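Local coordinates for protein translation initiation factor 6 (Methanocaldococcus jannaschii, PDB 1G61) that binds the 50S ribosomal subunit and keeps it from joining the 30S subunit to form the 70S initiation complex, at residues A[21-32]-A[40-51]. Sequence-based numbering, arbitrary orientation.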
loop_
_atom_site.group_PDB
_atom_site.type_symbol
_atom_site.label_atom_id
_atom_site.label_comp_id
_atom_site.label_asym_id
_atom_site.label_seq_id
_atom_site.Cartn_x
_atom_site.Cartn_y
_atom_site.Cartn_z
ATOM N N THR A 21 3.495 0.787 3.301
ATOM C CA THR A 21 4.940 0.974 3.240
ATOM C C THR A 21 5.396 1.539 1.892
ATOM O O THR A 21 4.733 1.376 0.858
ATOM C CB THR A 21 5.644 -0.393 3.478
ATOM O OG1 THR A 21 7.039 -0.159 3.798
ATOM C CG2 THR A 21 5.541 -1.368 2.320
ATOM N N THR A 22 6.550 2.188 1.955
ATOM C CA THR A 22 7.314 2.546 0.774
ATOM C C THR A 22 8.663 1.827 0.911
ATOM O O THR A 22 8.817 0.933 1.765
ATOM C CB THR A 22 7.478 4.060 0.629
ATOM O OG1 THR A 22 8.389 4.540 1.616
ATOM C CG2 THR A 22 6.133 4.735 0.811
ATOM N N GLU A 23 9.636 2.205 0.067
ATOM C CA GLU A 23 11.012 1.732 0.279
ATOM C C GLU A 23 11.601 2.344 1.549
ATOM O O GLU A 23 12.548 1.734 2.083
ATOM C CB GLU A 23 11.943 2.069 -0.886
ATOM C CG GLU A 23 11.497 1.472 -2.221
ATOM C CD GLU A 23 11.613 -0.033 -2.219
ATOM O OE1 GLU A 23 12.621 -0.585 -1.713
ATOM O OE2 GLU A 23 10.699 -0.709 -2.742
ATOM N N GLU A 24 11.101 3.476 2.026
ATOM C CA GLU A 24 11.773 4.205 3.117
ATOM C C GLU A 24 11.001 4.229 4.410
ATOM O O GLU A 24 11.618 4.220 5.503
ATOM C CB GLU A 24 12.116 5.638 2.683
ATOM C CG GLU A 24 13.077 5.701 1.496
ATOM C CD GLU A 24 12.562 5.566 0.071
ATOM O OE1 GLU A 24 11.331 5.758 -0.263
ATOM O OE2 GLU A 24 13.403 5.256 -0.852
ATOM N N ILE A 25 9.669 4.255 4.341
ATOM C CA ILE A 25 8.870 4.392 5.576
ATOM C C ILE A 25 7.758 3.363 5.608
ATOM O O ILE A 25 7.303 2.893 4.576
ATOM C CB ILE A 25 8.226 5.796 5.699
ATOM C CG1 ILE A 25 7.113 6.111 4.682
ATOM C CG2 ILE A 25 9.328 6.857 5.739
ATOM C CD1 ILE A 25 6.452 7.471 4.883
ATOM N N THR A 26 7.284 3.036 6.794
ATOM C CA THR A 26 6.117 2.240 7.014
ATOM C C THR A 26 5.237 2.900 8.058
ATOM O O THR A 26 5.771 3.306 9.082
ATOM C CB THR A 26 6.507 0.822 7.504
ATOM O OG1 THR A 26 7.454 0.255 6.565
ATOM C CG2 THR A 26 5.259 -0.031 7.601
ATOM N N LEU A 27 3.953 3.036 7.758
ATOM C CA LEU A 27 2.992 3.600 8.710
ATOM C C LEU A 27 2.205 2.452 9.309
ATOM O O LEU A 27 1.718 1.599 8.551
ATOM C CB LEU A 27 2.051 4.617 8.054
ATOM C CG LEU A 27 2.697 5.762 7.255
ATOM C CD1 LEU A 27 1.646 6.823 6.962
ATOM C CD2 LEU A 27 3.837 6.445 7.946
ATOM N N LEU A 28 2.099 2.451 10.643
ATOM C CA LEU A 28 1.551 1.332 11.380
ATOM C C LEU A 28 0.536 1.789 12.409
ATOM O O LEU A 28 0.560 2.951 12.846
ATOM C CB LEU A 28 2.667 0.566 12.132
ATOM C CG LEU A 28 3.721 -0.124 11.248
ATOM C CD1 LEU A 28 4.907 -0.581 12.058
ATOM C CD2 LEU A 28 3.061 -1.292 10.494
ATOM N N PRO A 29 -0.367 0.926 12.844
ATOM C CA PRO A 29 -1.342 1.337 13.886
ATOM C C PRO A 29 -0.692 1.562 15.239
ATOM O O PRO A 29 0.281 0.888 15.552
ATOM C CB PRO A 29 -2.307 0.158 13.949
ATOM C CG PRO A 29 -1.739 -0.914 13.144
ATOM C CD PRO A 29 -0.545 -0.450 12.403
ATOM N N ILE A 30 -1.286 2.500 16.010
ATOM C CA ILE A 30 -0.694 2.784 17.325
ATOM C C ILE A 30 -0.817 1.623 18.293
ATOM O O ILE A 30 -0.066 1.607 19.285
ATOM C CB ILE A 30 -1.340 4.044 17.987
ATOM C CG1 ILE A 30 -2.860 3.911 18.241
ATOM C CG2 ILE A 30 -1.007 5.269 17.148
ATOM C CD1 ILE A 30 -3.370 5.126 19.036
ATOM N N PHE A 31 -1.701 0.660 18.035
ATOM C CA PHE A 31 -1.886 -0.409 19.035
ATOM C C PHE A 31 -0.788 -1.449 18.942
ATOM O O PHE A 31 -0.704 -2.307 19.816
ATOM C CB PHE A 31 -3.281 -1.046 18.888
ATOM C CG PHE A 31 -3.658 -1.654 17.558
ATOM C CD1 PHE A 31 -3.108 -2.830 17.104
ATOM C CD2 PHE A 31 -4.620 -1.021 16.768
ATOM C CE1 PHE A 31 -3.479 -3.388 15.866
ATOM C CE2 PHE A 31 -5.021 -1.547 15.562
ATOM C CZ PHE A 31 -4.462 -2.739 15.140
ATOM N N LEU A 32 0.028 -1.464 17.887
ATOM C CA LEU A 32 1.078 -2.500 17.828
ATOM C C LEU A 32 2.107 -2.330 18.928
ATOM O O LEU A 32 2.425 -1.173 19.284
ATOM C CB LEU A 32 1.799 -2.389 16.493
ATOM C CG LEU A 32 1.166 -3.058 15.288
ATOM C CD1 LEU A 32 2.257 -3.141 14.185
ATOM C CD2 LEU A 32 0.545 -4.405 15.585
ATOM N N VAL A 40 8.510 -5.696 11.708
ATOM C CA VAL A 40 8.162 -5.073 10.439
ATOM C C VAL A 40 9.295 -4.217 9.889
ATOM O O VAL A 40 9.706 -4.305 8.723
ATOM C CB VAL A 40 6.843 -4.274 10.652
ATOM C CG1 VAL A 40 6.584 -3.439 9.406
ATOM C CG2 VAL A 40 5.699 -5.239 10.975
ATOM N N SER A 41 9.905 -3.412 10.749
ATOM C CA SER A 41 11.014 -2.565 10.368
ATOM C C SER A 41 12.152 -3.402 9.813
ATOM O O SER A 41 12.800 -3.027 8.823
ATOM C CB SER A 41 11.483 -1.735 11.584
ATOM O OG SER A 41 12.559 -0.957 11.113
ATOM N N GLU A 42 12.443 -4.537 10.412
ATOM C CA GLU A 42 13.570 -5.357 9.986
ATOM C C GLU A 42 13.300 -5.971 8.642
ATOM O O GLU A 42 14.165 -6.065 7.783
ATOM C CB GLU A 42 13.805 -6.468 11.031
ATOM C CG GLU A 42 14.913 -7.456 10.773
ATOM C CD GLU A 42 15.062 -8.505 11.871
ATOM O OE1 GLU A 42 16.169 -9.026 12.121
ATOM O OE2 GLU A 42 14.022 -8.811 12.513
ATOM N N VAL A 43 12.084 -6.497 8.411
ATOM C CA VAL A 43 11.878 -7.181 7.134
ATOM C C VAL A 43 11.700 -6.211 5.988
ATOM O O VAL A 43 12.155 -6.479 4.868
ATOM C CB VAL A 43 10.722 -8.176 7.248
ATOM C CG1 VAL A 43 9.397 -7.465 7.342
ATOM C CG2 VAL A 43 10.689 -9.108 6.042
ATOM N N LEU A 44 11.087 -5.056 6.229
ATOM C CA LEU A 44 10.920 -4.070 5.149
ATOM C C LEU A 44 12.110 -3.143 5.025
ATOM O O LEU A 44 12.239 -2.433 4.005
ATOM C CB LEU A 44 9.640 -3.252 5.412
ATOM C CG LEU A 44 8.371 -4.101 5.423
ATOM C CD1 LEU A 44 7.209 -3.157 5.684
ATOM C CD2 LEU A 44 8.205 -4.885 4.118
ATOM N N GLU A 45 12.982 -3.128 6.032
ATOM C CA GLU A 45 14.178 -2.241 6.111
ATOM C C GLU A 45 13.721 -0.789 6.011
ATOM O O GLU A 45 14.224 -0.031 5.205
ATOM C CB GLU A 45 15.166 -2.622 4.993
ATOM C CG GLU A 45 15.622 -4.064 5.115
ATOM C CD GLU A 45 16.640 -4.502 4.094
ATOM O OE1 GLU A 45 17.456 -3.654 3.651
ATOM O OE2 GLU A 45 16.591 -5.713 3.756
ATOM N N THR A 46 12.769 -0.375 6.840
ATOM C CA THR A 46 12.184 0.959 6.770
ATOM C C THR A 46 12.212 1.642 8.141
ATOM O O THR A 46 12.422 0.937 9.142
ATOM C CB THR A 46 10.693 0.899 6.360
ATOM O OG1 THR A 46 10.083 -0.066 7.216
ATOM C CG2 THR A 46 10.541 0.484 4.910
ATOM N N LYS A 47 11.970 2.928 8.187
ATOM C CA LYS A 47 11.660 3.710 9.364
ATOM C C LYS A 47 10.140 3.651 9.578
ATOM O O LYS A 47 9.378 3.928 8.648
ATOM C CB LYS A 47 12.168 5.144 9.247
ATOM C CG LYS A 47 13.693 5.247 9.200
ATOM C CD LYS A 47 14.306 5.087 10.590
ATOM C CE LYS A 47 15.826 5.272 10.588
ATOM N NZ LYS A 47 16.370 5.262 11.982
ATOM N N CYS A 48 9.730 3.277 10.769
ATOM C CA CYS A 48 8.331 3.017 11.056
ATOM C C CYS A 48 7.756 4.125 11.922
ATOM O O CYS A 48 8.375 4.519 12.909
ATOM C CB CYS A 48 8.176 1.691 11.781
ATOM S SG CYS A 48 8.450 0.265 10.726
ATOM N N LEU A 49 6.596 4.597 11.547
ATOM C CA LEU A 49 5.830 5.545 12.351
ATOM C C LEU A 49 4.497 4.924 12.756
ATOM O O LEU A 49 3.753 4.456 11.860
ATOM C CB LEU A 49 5.521 6.821 11.545
ATOM C CG LEU A 49 4.576 7.797 12.255
ATOM C CD1 LEU A 49 5.208 8.351 13.535
ATOM C CD2 LEU A 49 4.159 8.934 11.316
ATOM N N GLN A 50 4.190 4.932 14.049
ATOM C CA GLN A 50 2.856 4.557 14.508
ATOM C C GLN A 50 2.021 5.819 14.616
ATOM O O GLN A 50 2.399 6.768 15.295
ATOM C CB GLN A 50 2.931 3.877 15.885
ATOM C CG GLN A 50 3.599 2.491 15.748
ATOM C CD GLN A 50 3.598 1.745 17.072
ATOM O OE1 GLN A 50 2.607 1.034 17.391
ATOM N NE2 GLN A 50 4.640 1.890 17.849
ATOM N N THR A 51 0.868 5.850 13.929
ATOM C CA THR A 51 0.013 7.027 13.911
ATOM C C THR A 51 -1.415 6.601 13.620
ATOM O O THR A 51 -1.671 5.606 12.942
ATOM C CB THR A 51 0.523 8.063 12.894
ATOM O OG1 THR A 51 -0.238 9.285 13.038
ATOM C CG2 THR A 51 0.352 7.630 11.440
HETATM O O HOH W 1 -3.253 4.008 14.568
#
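Two buried threonine hydroxyls meet where strand 25-28 and the chain entering strand 47-50 come together: T26 OG1 lies 2.7 Å from T46 OG1 in a hydrogen bond whose donor could be either. A T46 chi1 of 50° sets its hydroxyl between the backbone N and the carbonyl carbon, and the methyl CG2 swings toward T21 and the carbonyl of T22. T21 OG1 lies 2.8 Å from T26 OG1 within the same segment. L44 drops CD1 from the last turn of the helix over this polar cluster, 3.5 Å from T26 OG1, with I201 of strand 200-202 touching both T26 and L44. This is a right-handed beta-alpha-beta crossover: strand 25-28, helix 34-44 and parallel strand 47-50, the strand axes 4.6 Å apart at 23°. K47 N bonds to E24 O, T26 N donates to K47 O and T26 O accepts from L49 N, and L28 N donates to L49 O while L28 O accepts from T51 N. T26, L28, C48 and Q50 face the helix; L28 CD1 packs against C48 SG at 3.9 Å and, more loosely, V40 CG1. On the reverse face L27 CD2 touches L49 CB, and F87 of helix 78-90 lies against I25 and L49. E45, with positive phi, turns the chain out of the helix, and S41 OG bonds to T46 O at 2.7 Å. At the C-terminal end of strand 47-50, Q50 extends its chain past CG, bringing its terminal amide to the turn P29-L32, near the carbonyls of P29 and L32. An alanine here would be likely to open a gap beside this turn and leave those carbonyls without their amide neighbour. At the same end a water accepts from I30 N and donates to T51 O at 2.8 Å.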